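Local coordinates for sulfur oxidation protein soxB (Thermus thermophilus, PDB 2WDD), which probably hydrolyses the sulfur-sulfur bond of a cysteine S-thiosulfonate in the bacterial Sox sulfur-oxidation pathway, using a pair of manganese ions, at residues R242-E245 / A246-A250; P294-G298 / K299-V303; W381-L384 / V385-V389. One frame throughout, in Å; residues are numbered along the deposited sequence.

Contact 1. Residues R242-E245 / A246-A250; sequences RLQE and AVDKA
Gln244 and Asp248, one turn apart on helix 240-252, meet through their side chains on a partly exposed flank of the helix. The Gln244 chain leaves CB with CG anti to the backbone N (chi1 -175°) and then bends at chi2, which turns the amide along the helix toward Asp248. Gln244 CG comes to 3.7 Å from Asp248 OD2; beyond it CD stands slightly farther from both carboxylate oxygens. At the tip Gln244 NE2 reaches Asp248 OD1 at 3.1 Å, a hydrogen bond that is weak because the N-H points well off the oxygen, with an angle of only 122° at the hydrogen. The amide and carboxylate planes are nearly parallel, 19° apart. The other end of the amide, OE1, accepts the backbone N-H of Arg277, whose guanidinium forms a salt bridge with Asp248 OD2, so both side chains are held chiefly by a loop outside the helix.

Beneath them runs the regular i to i+4 ladder, for example Asp248 N to Gln244 O at 2.9 Å and Lys249 N to Glu245 O at 2.8 Å. The inner flank is apolar: Leu243 CD1 and Val247 CG2 approach to 4.4 Å, a loose touch, while Leu243 also packs on Tyr187 and Val247 on Ile279. Ala246, small and buried, sets its CB 3.4 Å from Arg242 O.

The helix is thus amphipathic: Leu243, Ala246 and Val247 are buried on one side, Glu245 and Lys249 are exposed on another, and Gln244 and Asp248 lie at the boundary, turned to the loop. There the positive charge of Arg277 would probably favour the ionised form of the Asp248 carboxylate.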
loop_
_atom_site.group_PDB
_atom_site.type_symbol
_atom_site.label_atom_id
_atom_site.label_comp_id
_atom_site.label_asym_id
_atom_site.label_seq_id
_atom_site.Cartn_x
_atom_site.Cartn_y
_atom_site.Cartn_z
ATOM N N ARG A 242 -16.786 19.562 -4.439
ATOM C CA ARG A 242 -17.621 18.394 -4.681
ATOM C C ARG A 242 -17.677 17.497 -3.440
ATOM O O ARG A 242 -18.718 16.919 -3.128
ATOM C CB ARG A 242 -17.105 17.613 -5.896
ATOM C CG ARG A 242 -18.171 16.824 -6.642
ATOM C CD ARG A 242 -17.570 15.881 -7.689
ATOM N NE ARG A 242 -17.101 16.574 -8.891
ATOM C CZ ARG A 242 -17.872 16.907 -9.924
ATOM N NH1 ARG A 242 -19.173 16.648 -9.900
ATOM N NH2 ARG A 242 -17.343 17.508 -10.983
ATOM N N LEU A 243 -16.550 17.377 -2.740
ATOM C CA LEU A 243 -16.504 16.552 -1.531
ATOM C C LEU A 243 -17.384 17.175 -0.451
ATOM O O LEU A 243 -18.171 16.481 0.191
ATOM C CB LEU A 243 -15.062 16.410 -1.025
ATOM C CG LEU A 243 -14.890 15.575 0.258
ATOM C CD1 LEU A 243 -15.552 14.200 0.162
ATOM C CD2 LEU A 243 -13.402 15.445 0.613
ATOM N N GLN A 244 -17.240 18.483 -0.257
ATOM C CA GLN A 244 -18.033 19.205 0.740
ATOM C C GLN A 244 -19.523 19.116 0.443
ATOM O O GLN A 244 -20.333 18.926 1.346
ATOM C CB GLN A 244 -17.614 20.670 0.821
ATOM C CG GLN A 244 -18.331 21.452 1.932
ATOM C CD GLN A 244 -18.009 20.928 3.327
ATOM O OE1 GLN A 244 -16.985 21.286 3.912
ATOM N NE2 GLN A 244 -18.895 20.097 3.873
ATOM N N GLU A 245 -19.894 19.251 -0.827
ATOM C CA GLU A 245 -21.296 19.171 -1.199
ATOM C C GLU A 245 -21.854 17.763 -0.990
ATOM O O GLU A 245 -23.007 17.590 -0.601
ATOM C CB GLU A 245 -21.491 19.683 -2.628
ATOM C CG GLU A 245 -20.980 21.115 -2.786
ATOM C CD GLU A 245 -21.247 21.714 -4.154
ATOM O OE1 GLU A 245 -21.859 21.034 -5.003
ATOM O OE2 GLU A 245 -20.841 22.876 -4.375
ATOM N N ALA A 246 -21.011 16.754 -1.193
ATOM C CA ALA A 246 -21.434 15.377 -0.983
ATOM C C ALA A 246 -21.704 15.143 0.509
ATOM O O ALA A 246 -22.694 14.515 0.888
ATOM C CB ALA A 246 -20.371 14.404 -1.501
ATOM N N VAL A 247 -20.800 15.630 1.351
ATOM C CA VAL A 247 -20.957 15.493 2.793
ATOM C C VAL A 247 -22.229 16.216 3.243
ATOM O O VAL A 247 -23.040 15.653 3.980
ATOM C CB VAL A 247 -19.728 16.019 3.542
ATOM C CG1 VAL A 247 -20.025 16.149 5.046
ATOM C CG2 VAL A 247 -18.516 15.125 3.287
ATOM N N ASP A 248 -22.406 17.443 2.757
ATOM C CA ASP A 248 -23.588 18.241 3.083
ATOM C C ASP A 248 -24.870 17.555 2.606
ATOM O O ASP A 248 -25.875 17.510 3.329
ATOM C CB ASP A 248 -23.478 19.644 2.473
ATOM C CG ASP A 248 -22.418 20.504 3.160
ATOM O OD1 ASP A 248 -22.014 20.168 4.293
ATOM O OD2 ASP A 248 -22.001 21.530 2.575
ATOM N N LYS A 249 -24.836 17.019 1.390
ATOM C CA LYS A 249 -26.007 16.355 0.832
ATOM C C LYS A 249 -26.412 15.138 1.654
ATOM O O LYS A 249 -27.591 14.942 1.948
ATOM C CB LYS A 249 -25.774 15.975 -0.633
ATOM C CG LYS A 249 -27.003 15.408 -1.331
ATOM C CD LYS A 249 -26.703 15.068 -2.785
ATOM C CE LYS A 249 -27.827 14.252 -3.406
ATOM N NZ LYS A 249 -27.537 13.897 -4.822
ATOM N N ALA A 250 -25.436 14.324 2.049
ATOM C CA ALA A 250 -25.731 13.154 2.863
ATOM C C ALA A 250 -26.451 13.593 4.141
ATOM O O ALA A 250 -27.393 12.943 4.589
ATOM C CB ALA A 250 -24.443 12.407 3.210
#

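Contact 2. Residues P294-G298 / K299-V303; sequences PWRVG and KTWIV
A beta hairpin at the margin of a mixed sheet is closed here by a type II' turn from Val297 to Thr300, and strand 295-297 forms the sheet's outermost strand. Gly298 suits the first corner of the turn (phi 60°, psi -127°), where a CB would clash with Lys299 N. Val297 and Thr300 form a hydrogen-bonded antiparallel pair, with Val297 N to Thr300 O at 2.9 Å; Trp295 and Ile302 form the next such pair.

Between them, the non-hydrogen-bonded pair Arg296 and Trp301 places a long cationic chain across an indole. Arg296 CD lies 3.6 Å from the centroid of the Trp301 six-membered ring, almost exactly on the ring normal, a CH-pi contact. Further out, Arg296 CZ stands 4.4 Å from the centroid of the five-membered ring in a cation-pi interaction. Arg296 NH1 comes closest, over the ring face 3.1 Å from Trp301 NE1; both are donors and do not bond. The bend at chi2 brings the arginine over that face. Pro294 lies alongside Trp301, its CB 3.5 Å from Trp301 CE3, and Leu327 of strand 323-333 also packs on the indole.

On the other side of the hairpin, beta-branched Val297 and Ile302 meet through Val297 CG2 and Ile302 CD1 at 3.8 Å. Val297 CG2 also sits over the centre of one face of the Trp295 ring, which packs on helix 266-273.

A water lies between Arg296 NH1, at a long 3.3 Å, and Lys299 O. Arg296 therefore combines aliphatic packing on an aromatic surface with attraction between its charge and the indole pi cloud.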
loop_
_atom_site.group_PDB
_atom_site.type_symbol
_atom_site.label_atom_id
_atom_site.label_comp_id
_atom_site.label_asym_id
_atom_site.label_seq_id
_atom_site.Cartn_x
_atom_site.Cartn_y
_atom_site.Cartn_z
ATOM N N PRO A 294 -7.116 5.834 17.132
ATOM C CA PRO A 294 -7.438 6.776 16.053
ATOM C C PRO A 294 -6.691 8.097 16.200
ATOM O O PRO A 294 -6.353 8.531 17.311
ATOM C CB PRO A 294 -8.950 6.978 16.198
ATOM C CG PRO A 294 -9.196 6.761 17.686
ATOM C CD PRO A 294 -8.243 5.652 18.073
ATOM N N TRP A 295 -6.424 8.726 15.064
ATOM C CA TRP A 295 -5.693 9.975 15.024
ATOM C C TRP A 295 -6.717 11.100 14.970
ATOM O O TRP A 295 -7.537 11.154 14.055
ATOM C CB TRP A 295 -4.814 9.985 13.765
ATOM C CG TRP A 295 -3.952 11.178 13.597
ATOM C CD1 TRP A 295 -3.560 12.071 14.562
ATOM C CD2 TRP A 295 -3.314 11.583 12.393
ATOM N NE1 TRP A 295 -2.734 13.024 14.018
ATOM C CE2 TRP A 295 -2.568 12.750 12.682
ATOM C CE3 TRP A 295 -3.298 11.077 11.087
ATOM C CZ2 TRP A 295 -1.805 13.408 11.710
ATOM C CZ3 TRP A 295 -2.552 11.738 10.127
ATOM C CH2 TRP A 295 -1.797 12.878 10.448
ATOM N N ARG A 296 -6.697 11.969 15.973
ATOM C CA ARG A 296 -7.636 13.077 16.037
ATOM C C ARG A 296 -7.050 14.277 15.282
ATOM O O ARG A 296 -5.989 14.799 15.646
ATOM C CB ARG A 296 -7.899 13.464 17.500
ATOM C CG ARG A 296 -8.939 14.558 17.656
ATOM C CD ARG A 296 -10.314 14.051 17.294
ATOM N NE ARG A 296 -11.356 15.037 17.587
ATOM C CZ ARG A 296 -12.644 14.867 17.308
ATOM N NH1 ARG A 296 -13.064 13.750 16.729
ATOM N NH2 ARG A 296 -13.516 15.818 17.607
ATOM N N VAL A 297 -7.743 14.699 14.233
ATOM C CA VAL A 297 -7.353 15.861 13.441
ATOM C C VAL A 297 -8.599 16.725 13.270
ATOM O O VAL A 297 -9.618 16.259 12.760
ATOM C CB VAL A 297 -6.779 15.457 12.066
ATOM C CG1 VAL A 297 -6.362 16.710 11.292
ATOM C CG2 VAL A 297 -5.583 14.507 12.235
ATOM N N GLY A 298 -8.537 17.965 13.741
ATOM C CA GLY A 298 -9.694 18.843 13.687
ATOM C C GLY A 298 -10.806 18.184 14.486
ATOM O O GLY A 298 -10.597 17.771 15.625
ATOM N N LYS A 299 -11.973 18.028 13.869
ATOM C CA LYS A 299 -13.104 17.373 14.512
ATOM C C LYS A 299 -13.325 15.987 13.896
ATOM O O LYS A 299 -14.442 15.470 13.878
ATOM C CB LYS A 299 -14.361 18.225 14.315
ATOM C CG LYS A 299 -14.281 19.596 14.975
ATOM C CD LYS A 299 -14.040 19.463 16.467
ATOM C CE LYS A 299 -13.642 20.791 17.089
ATOM N NZ LYS A 299 -13.674 20.733 18.579
ATOM N N THR A 300 -12.246 15.383 13.403
ATOM C CA THR A 300 -12.339 14.090 12.733
ATOM C C THR A 300 -11.417 13.054 13.362
ATOM O O THR A 300 -10.301 13.377 13.751
ATOM C CB THR A 300 -11.928 14.265 11.253
ATOM O OG1 THR A 300 -12.752 15.263 10.640
ATOM C CG2 THR A 300 -11.994 12.947 10.476
ATOM N N TRP A 301 -11.862 11.800 13.384
ATOM C CA TRP A 301 -11.007 10.684 13.792
ATOM C C TRP A 301 -10.512 10.029 12.499
ATOM O O TRP A 301 -11.286 9.872 11.556
ATOM C CB TRP A 301 -11.806 9.632 14.560
ATOM C CG TRP A 301 -12.201 10.082 15.931
ATOM C CD1 TRP A 301 -13.458 10.401 16.357
ATOM C CD2 TRP A 301 -11.330 10.288 17.048
ATOM N NE1 TRP A 301 -13.420 10.791 17.677
ATOM C CE2 TRP A 301 -12.130 10.717 18.128
ATOM C CE3 TRP A 301 -9.956 10.143 17.244
ATOM C CZ2 TRP A 301 -11.594 11.027 19.380
ATOM C CZ3 TRP A 301 -9.427 10.435 18.496
ATOM C CH2 TRP A 301 -10.246 10.875 19.542
ATOM N N ILE A 302 -9.262 9.575 12.489
ATOM C CA ILE A 302 -8.687 8.907 11.315
ATOM C C ILE A 302 -8.147 7.538 11.718
ATOM O O ILE A 302 -7.417 7.415 12.715
ATOM C CB ILE A 302 -7.573 9.769 10.703
ATOM C CG1 ILE A 302 -8.149 11.113 10.236
ATOM C CG2 ILE A 302 -6.914 9.043 9.520
ATOM C CD1 ILE A 302 -7.105 12.075 9.687
ATOM N N VAL A 303 -8.544 6.505 10.976
ATOM C CA VAL A 303 -8.077 5.140 11.217
ATOM C C VAL A 303 -7.515 4.612 9.898
ATOM O O VAL A 303 -8.207 4.623 8.883
ATOM C CB VAL A 303 -9.221 4.248 11.713
ATOM C CG1 VAL A 303 -8.796 2.789 11.778
ATOM C CG2 VAL A 303 -9.718 4.755 13.073
HETATM O O HOH W 1 -15.648 12.960 14.841
#

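Contact 3. Residues W381-L384 / V385-V389; sequences WDQL and VGEAV
Four successive i to i+4 backbone bonds, from Val385 N to Trp381 O through Ala388 N to Leu384 O, carry helix 380-392 across these residues without a break. The helix belongs to the part of the chain matching the C-terminal domain of the 5'-nucleotidase family, and the contact is largely buried.

On one flank Trp381 meets Val385. The valine methyl CG2 stands over one face of the indole, displaced toward its rim, 3.5 Å from Trp381 CE2 and about as far from NE1. With CG anti to the backbone N, the broad ring reaches along the helix to this methyl, an apolar partner suited to an aromatic face. Trp381, Val385 and the small Ala388 all pack on Leu530 of helix 526-537. Gly386 N bonds to Asp382 O at 3.0 Å. Asp382 itself turns to partners outside the contact: salt bridges to Lys373 and Arg468, with a hydrogen bond to Ser379, would be expected to offset the charge of its buried carboxylate.

Another flank carries the polar pair Gln383 and Glu387, whose long chains can span one helical turn. Gln383 extends its chain beyond CG, and its OE1 is bonded to the hydroxyl of Tyr378, which is consistent with a fixed amide rotation that turns NE2 to the glutamate. The amide and carboxylate planes are 52° apart, yet Gln383 NE2 meets Glu387 OE2 at 2.8 Å with an N-H...O angle of 173°, the oxygen lying within 5° of the amide plane.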
loop_
_atom_site.group_PDB
_atom_site.type_symbol
_atom_site.label_atom_id
_atom_site.label_comp_id
_atom_site.label_asym_id
_atom_site.label_seq_id
_atom_site.Cartn_x
_atom_site.Cartn_y
_atom_site.Cartn_z
ATOM N N TRP A 381 15.129 -6.129 -0.718
ATOM C CA TRP A 381 14.473 -6.667 -1.907
ATOM C C TRP A 381 14.882 -5.839 -3.127
ATOM O O TRP A 381 15.241 -6.395 -4.162
ATOM C CB TRP A 381 12.939 -6.660 -1.786
ATOM C CG TRP A 381 12.289 -6.900 -3.138
ATOM C CD1 TRP A 381 11.726 -5.958 -3.955
ATOM C CD2 TRP A 381 12.323 -8.121 -3.901
ATOM N NE1 TRP A 381 11.346 -6.534 -5.151
ATOM C CE2 TRP A 381 11.696 -7.859 -5.137
ATOM C CE3 TRP A 381 12.765 -9.427 -3.629
ATOM C CZ2 TRP A 381 11.523 -8.848 -6.115
ATOM C CZ3 TRP A 381 12.598 -10.406 -4.603
ATOM C CH2 TRP A 381 11.988 -10.109 -5.829
ATOM N N ASP A 382 14.834 -4.511 -3.019
ATOM C CA ASP A 382 15.166 -3.688 -4.177
ATOM C C ASP A 382 16.632 -3.819 -4.562
ATOM O O ASP A 382 16.988 -3.727 -5.746
ATOM C CB ASP A 382 14.757 -2.233 -3.974
ATOM C CG ASP A 382 13.255 -2.061 -3.908
ATOM O OD1 ASP A 382 12.549 -2.539 -4.824
ATOM O OD2 ASP A 382 12.763 -1.544 -2.885
ATOM N N GLN A 383 17.490 -4.065 -3.576
ATOM C CA GLN A 383 18.885 -4.287 -3.902
ATOM C C GLN A 383 19.009 -5.593 -4.687
ATOM O O GLN A 383 19.756 -5.661 -5.667
ATOM C CB GLN A 383 19.797 -4.280 -2.676
ATOM C CG GLN A 383 21.216 -4.645 -3.081
ATOM C CD GLN A 383 22.237 -4.454 -1.999
ATOM O OE1 GLN A 383 22.091 -3.600 -1.134
ATOM N NE2 GLN A 383 23.326 -5.221 -2.077
ATOM N N LEU A 384 18.271 -6.622 -4.280
ATOM C CA LEU A 384 18.307 -7.895 -4.992
ATOM C C LEU A 384 17.921 -7.683 -6.458
ATOM O O LEU A 384 18.577 -8.201 -7.368
ATOM C CB LEU A 384 17.356 -8.896 -4.329
ATOM C CG LEU A 384 17.250 -10.290 -4.948
ATOM C CD1 LEU A 384 16.645 -11.259 -3.939
ATOM C CD2 LEU A 384 16.408 -10.244 -6.213
ATOM N N VAL A 385 16.857 -6.913 -6.693
ATOM C CA VAL A 385 16.430 -6.649 -8.063
ATOM C C VAL A 385 17.556 -5.938 -8.826
ATOM O O VAL A 385 17.854 -6.274 -9.974
ATOM C CB VAL A 385 15.121 -5.844 -8.095
ATOM C CG1 VAL A 385 14.790 -5.404 -9.536
ATOM C CG2 VAL A 385 13.979 -6.658 -7.500
ATOM N N GLY A 386 18.217 -4.981 -8.179
ATOM C CA GLY A 386 19.314 -4.271 -8.802
ATOM C C GLY A 386 20.430 -5.221 -9.189
ATOM O O GLY A 386 20.977 -5.116 -10.288
ATOM N N GLU A 387 20.756 -6.153 -8.291
ATOM C CA GLU A 387 21.797 -7.146 -8.569
ATOM C C GLU A 387 21.389 -8.082 -9.704
ATOM O O GLU A 387 22.225 -8.450 -10.545
ATOM C CB GLU A 387 22.117 -7.954 -7.312
ATOM C CG GLU A 387 22.746 -7.104 -6.207
ATOM C CD GLU A 387 23.147 -7.920 -4.997
ATOM O OE1 GLU A 387 23.105 -9.165 -5.075
ATOM O OE2 GLU A 387 23.522 -7.321 -3.974
ATOM N N ALA A 388 20.122 -8.488 -9.727
ATOM C CA ALA A 388 19.638 -9.373 -10.795
ATOM C C ALA A 388 19.759 -8.674 -12.154
ATOM O O ALA A 388 20.239 -9.252 -13.146
ATOM C CB ALA A 388 18.186 -9.777 -10.541
ATOM N N VAL A 389 19.323 -7.423 -12.212
ATOM C CA VAL A 389 19.380 -6.674 -13.459
ATOM C C VAL A 389 20.826 -6.540 -13.938
ATOM O O VAL A 389 21.118 -6.796 -15.107
ATOM C CB VAL A 389 18.671 -5.301 -13.342
ATOM C CG1 VAL A 389 18.974 -4.420 -14.562
ATOM C CG2 VAL A 389 17.157 -5.489 -13.184
#

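Contacts 1 and 3 are stretches within single, different helices, whereas contact 2 joins two strands of a hairpin. Contacts 1 and 2 lie on the same side of the chain's centre, their centres about 19 Å apart; residues 381-389 lie on the opposite side, about 46 Å from contact 1 centre to centre. Contact 3 is the most buried, and the other two are partly exposed. Both helices pair a glutamine with an acidic residue four positions on, but the bond is weak and bent in contact 1 and short and straight in contact 3. Contact 2 instead adds arginine-indole packing to its cross-strand backbone bonds at a sheet edge.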